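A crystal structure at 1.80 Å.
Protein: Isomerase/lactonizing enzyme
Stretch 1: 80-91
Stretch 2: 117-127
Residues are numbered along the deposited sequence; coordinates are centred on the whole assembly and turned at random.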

# COMPACT_ATOMS: atom_id res chain seq x y z
N ALA A 80 -10.90 9.96 -3.99
CA ALA A 80 -10.35 11.02 -3.11
C ALA A 80 -8.92 11.35 -3.46
O ALA A 80 -8.55 12.53 -3.53
CB ALA A 80 -10.47 10.59 -1.63
N LEU A 81 -8.10 10.33 -3.68
CA LEU A 81 -6.69 10.55 -4.02
C LEU A 81 -6.59 11.41 -5.27
O LEU A 81 -5.82 12.38 -5.32
CB LEU A 81 -5.95 9.21 -4.20
CG LEU A 81 -5.74 8.47 -2.87
CD1 LEU A 81 -5.22 7.06 -3.11
CD2 LEU A 81 -4.71 9.23 -2.00
N ILE A 82 -7.39 11.08 -6.28
CA ILE A 82 -7.30 11.82 -7.53
C ILE A 82 -7.86 13.25 -7.37
O ILE A 82 -7.17 14.22 -7.72
CB ILE A 82 -7.95 11.05 -8.72
CG1 ILE A 82 -7.15 9.75 -8.96
CG2 ILE A 82 -7.99 11.95 -9.98
CD1 ILE A 82 -7.79 8.82 -10.04
N ASN A 83 -9.08 13.37 -6.83
CA ASN A 83 -9.74 14.68 -6.73
C ASN A 83 -9.03 15.64 -5.75
O ASN A 83 -8.91 16.85 -6.03
CB ASN A 83 -11.21 14.56 -6.33
CG ASN A 83 -12.06 13.96 -7.46
OD1 ASN A 83 -11.86 14.27 -8.64
ND2 ASN A 83 -12.98 13.08 -7.09
N ASP A 84 -8.57 15.10 -4.63
CA ASP A 84 -7.96 15.96 -3.59
C ASP A 84 -6.52 16.32 -3.91
O ASP A 84 -6.08 17.45 -3.68
CB ASP A 84 -8.01 15.31 -2.19
CG ASP A 84 -7.36 16.21 -1.10
OD1 ASP A 84 -7.87 17.31 -0.86
OD2 ASP A 84 -6.32 15.82 -0.54
N LEU A 85 -5.77 15.33 -4.41
CA LEU A 85 -4.32 15.42 -4.51
C LEU A 85 -3.79 15.34 -5.93
O LEU A 85 -3.05 16.22 -6.37
CB LEU A 85 -3.64 14.36 -3.63
CG LEU A 85 -2.12 14.19 -3.80
CD1 LEU A 85 -1.31 15.42 -3.29
CD2 LEU A 85 -1.59 12.87 -3.20
N LEU A 86 -4.11 14.26 -6.64
CA LEU A 86 -3.26 13.90 -7.78
C LEU A 86 -3.60 14.70 -9.04
O LEU A 86 -2.70 15.06 -9.81
CB LEU A 86 -3.37 12.40 -8.07
CG LEU A 86 -2.83 11.48 -6.99
CD1 LEU A 86 -3.40 10.07 -7.21
CD2 LEU A 86 -1.29 11.47 -7.03
N ALA A 87 -4.88 14.99 -9.24
CA ALA A 87 -5.33 15.73 -10.43
C ALA A 87 -4.62 17.08 -10.54
O ALA A 87 -4.23 17.48 -11.62
CB ALA A 87 -6.81 15.94 -10.42
N GLY A 88 -4.46 17.76 -9.41
CA GLY A 88 -3.79 19.07 -9.36
C GLY A 88 -2.37 19.06 -9.88
O GLY A 88 -1.90 20.08 -10.40
N PHE A 89 -1.68 17.93 -9.71
CA PHE A 89 -0.31 17.77 -10.18
C PHE A 89 -0.17 17.15 -11.58
O PHE A 89 0.93 17.02 -12.11
CB PHE A 89 0.50 16.99 -9.15
CG PHE A 89 0.69 17.75 -7.87
CD1 PHE A 89 1.64 18.78 -7.81
CD2 PHE A 89 -0.10 17.50 -6.76
CE1 PHE A 89 1.81 19.52 -6.64
CE2 PHE A 89 0.05 18.23 -5.60
CZ PHE A 89 1.02 19.25 -5.54
N VAL A 90 -1.30 16.78 -12.15
CA VAL A 90 -1.36 16.37 -13.56
C VAL A 90 -1.78 17.53 -14.46
O VAL A 90 -1.21 17.72 -15.53
CB VAL A 90 -2.29 15.13 -13.75
CG1 VAL A 90 -2.44 14.79 -15.27
CG2 VAL A 90 -1.68 13.97 -13.01
N ILE A 91 -2.79 18.29 -14.02
CA ILE A 91 -3.28 19.45 -14.75
C ILE A 91 -2.14 20.46 -15.00
O ILE A 91 -1.38 20.81 -14.08
CB ILE A 91 -4.49 20.10 -14.01
CG1 ILE A 91 -5.75 19.23 -14.16
CG2 ILE A 91 -4.76 21.52 -14.52
CD1 ILE A 91 -6.79 19.45 -13.05
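Stretch 2 117-127: GFYVDALAALD

The helix of stretch 1 carries a wider pi-type turn at 81-86, and four residues of this turn, L81, I82, L85 and L86, make most of the contact with stretch 2. Within it, L81 O accepts two backbone hydrogen bonds, from L85 N at 3.1 Å and from L86 N at 2.9 Å. The next bond keeps the wide spacing, with A87 N 2.9 Å from I82 O. L81, I82, L85 and L86 all point their CA-to-CB bonds toward the other stretch.

Stretch 2 is also helical and continues later in the chain. Its bonds follow the regular i to i+4 pattern, from D121 N to G117 O at 3.1 Å through D127 N to L123 O at 2.8 Å. G117 has a positive phi of 46°, a value that favours glycine.

The two helices cross steeply. Their N-to-C directions make an angle of 75°, with a signed crossing angle of -75°, and the axes approach to 9.8 Å. The backbones come nearest at I82 and A122, whose CA atoms are 6.6 Å apart. The small side chain of A122 faces stretch 1 here. A122 CB lies 4.0 Å from I82 CG1, 4.2 Å from L81 CB and 3.6 Å from L86 CD1.

L86 is the knob of the contact. Its side chain sits in a hole formed by Y119, A122, L123 and L126. L86 CD2 reaches L123 CD2 at 3.7 Å, and L86 CB lies 3.7 Å from L126 CD1.

The CA-to-CB bond of Y119 points sideways, but the end of its side chain comes nearer to stretch 1. Two leucines meet the edge of its ring, near the ring plane: L81 CD2 is 4.2 Å from Y119 CD1, and L85 CD2 is 3.9 Å from Y119 CE1. L86 CD2 approaches obliquely, 3.5 Å from Y119 OH. That hydroxyl is hydrogen-bonded elsewhere in the structure.

L81 also packs against the backbone of stretch 2. L81 CD1 is 3.7 Å from F118 O and 3.9 Å from Y119 CA. The ring of F118 leads away from the contact.

L126 has the largest area covered by the other stretch. Besides L86, it meets I82, with I82 CG2 4.2 Å from L126 CD2. V90 adds a looser contact, with V90 CG2 4.4 Å from L126 CD1.

No hydrogen bond joins the stretches. The contact rests on apolar packing and buries 451 Å², both sides summed.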

# COMPACT_ATOMS: atom_id res chain seq x y z
N GLY A 117 -0.82 -0.44 -3.05
CA GLY A 117 -2.24 -0.35 -2.68
C GLY A 117 -3.10 0.57 -3.52
O GLY A 117 -3.02 0.57 -4.76
N PHE A 118 -3.91 1.40 -2.84
CA PHE A 118 -4.79 2.35 -3.52
C PHE A 118 -4.05 3.49 -4.19
O PHE A 118 -4.52 4.03 -5.17
CB PHE A 118 -5.83 2.91 -2.55
CG PHE A 118 -6.80 1.87 -2.06
CD1 PHE A 118 -7.84 1.45 -2.88
CD2 PHE A 118 -6.65 1.29 -0.79
CE1 PHE A 118 -8.75 0.45 -2.45
CE2 PHE A 118 -7.54 0.31 -0.34
CZ PHE A 118 -8.58 -0.12 -1.19
N TYR A 119 -2.92 3.89 -3.62
CA TYR A 119 -2.16 4.99 -4.22
C TYR A 119 -1.70 4.62 -5.63
O TYR A 119 -1.95 5.39 -6.56
CB TYR A 119 -0.94 5.36 -3.37
CG TYR A 119 -0.36 6.70 -3.77
CD1 TYR A 119 -1.04 7.87 -3.51
CD2 TYR A 119 0.91 6.80 -4.39
CE1 TYR A 119 -0.51 9.13 -3.84
CE2 TYR A 119 1.45 8.05 -4.75
CZ TYR A 119 0.74 9.21 -4.46
OH TYR A 119 1.21 10.46 -4.77
N VAL A 120 -1.11 3.44 -5.79
CA VAL A 120 -0.70 3.00 -7.11
C VAL A 120 -1.88 2.65 -8.01
O VAL A 120 -1.80 2.87 -9.22
CB VAL A 120 0.50 2.00 -7.13
CG1 VAL A 120 0.93 1.62 -8.60
CG2 VAL A 120 1.72 2.64 -6.43
N ASP A 121 -2.99 2.19 -7.44
CA ASP A 121 -4.22 2.00 -8.25
C ASP A 121 -4.55 3.34 -8.93
O ASP A 121 -4.81 3.40 -10.14
CB ASP A 121 -5.43 1.62 -7.37
CG ASP A 121 -5.50 0.15 -7.02
OD1 ASP A 121 -4.68 -0.67 -7.47
OD2 ASP A 121 -6.41 -0.17 -6.21
N ALA A 122 -4.54 4.41 -8.13
CA ALA A 122 -4.86 5.74 -8.64
C ALA A 122 -3.89 6.18 -9.73
O ALA A 122 -4.32 6.70 -10.77
CB ALA A 122 -4.91 6.78 -7.50
N LEU A 123 -2.60 5.97 -9.48
CA LEU A 123 -1.56 6.31 -10.44
C LEU A 123 -1.73 5.53 -11.73
O LEU A 123 -1.49 6.06 -12.80
CB LEU A 123 -0.18 6.11 -9.87
CG LEU A 123 0.22 6.90 -8.60
CD1 LEU A 123 1.73 6.67 -8.29
CD2 LEU A 123 -0.11 8.39 -8.72
N ALA A 124 -2.16 4.27 -11.60
CA ALA A 124 -2.37 3.40 -12.76
C ALA A 124 -3.41 4.00 -13.70
O ALA A 124 -3.18 4.08 -14.94
CB ALA A 124 -2.79 1.98 -12.28
N ALA A 125 -4.54 4.43 -13.14
CA ALA A 125 -5.58 5.05 -13.96
C ALA A 125 -5.11 6.32 -14.68
O ALA A 125 -5.37 6.51 -15.88
CB ALA A 125 -6.85 5.28 -13.15
N LEU A 126 -4.38 7.18 -13.97
CA LEU A 126 -3.85 8.40 -14.56
C LEU A 126 -2.81 8.11 -15.64
O LEU A 126 -2.75 8.82 -16.63
CB LEU A 126 -3.22 9.28 -13.46
CG LEU A 126 -4.25 9.76 -12.44
CD1 LEU A 126 -3.55 10.45 -11.21
CD2 LEU A 126 -5.37 10.70 -13.01
N ASP A 127 -2.00 7.08 -15.40
CA ASP A 127 -0.91 6.71 -16.31
C ASP A 127 -1.49 6.17 -17.63
O ASP A 127 -1.04 6.53 -18.72
CB ASP A 127 0.01 5.69 -15.65
CG ASP A 127 1.22 5.33 -16.50
OD1 ASP A 127 2.22 6.10 -16.51
OD2 ASP A 127 1.19 4.27 -17.16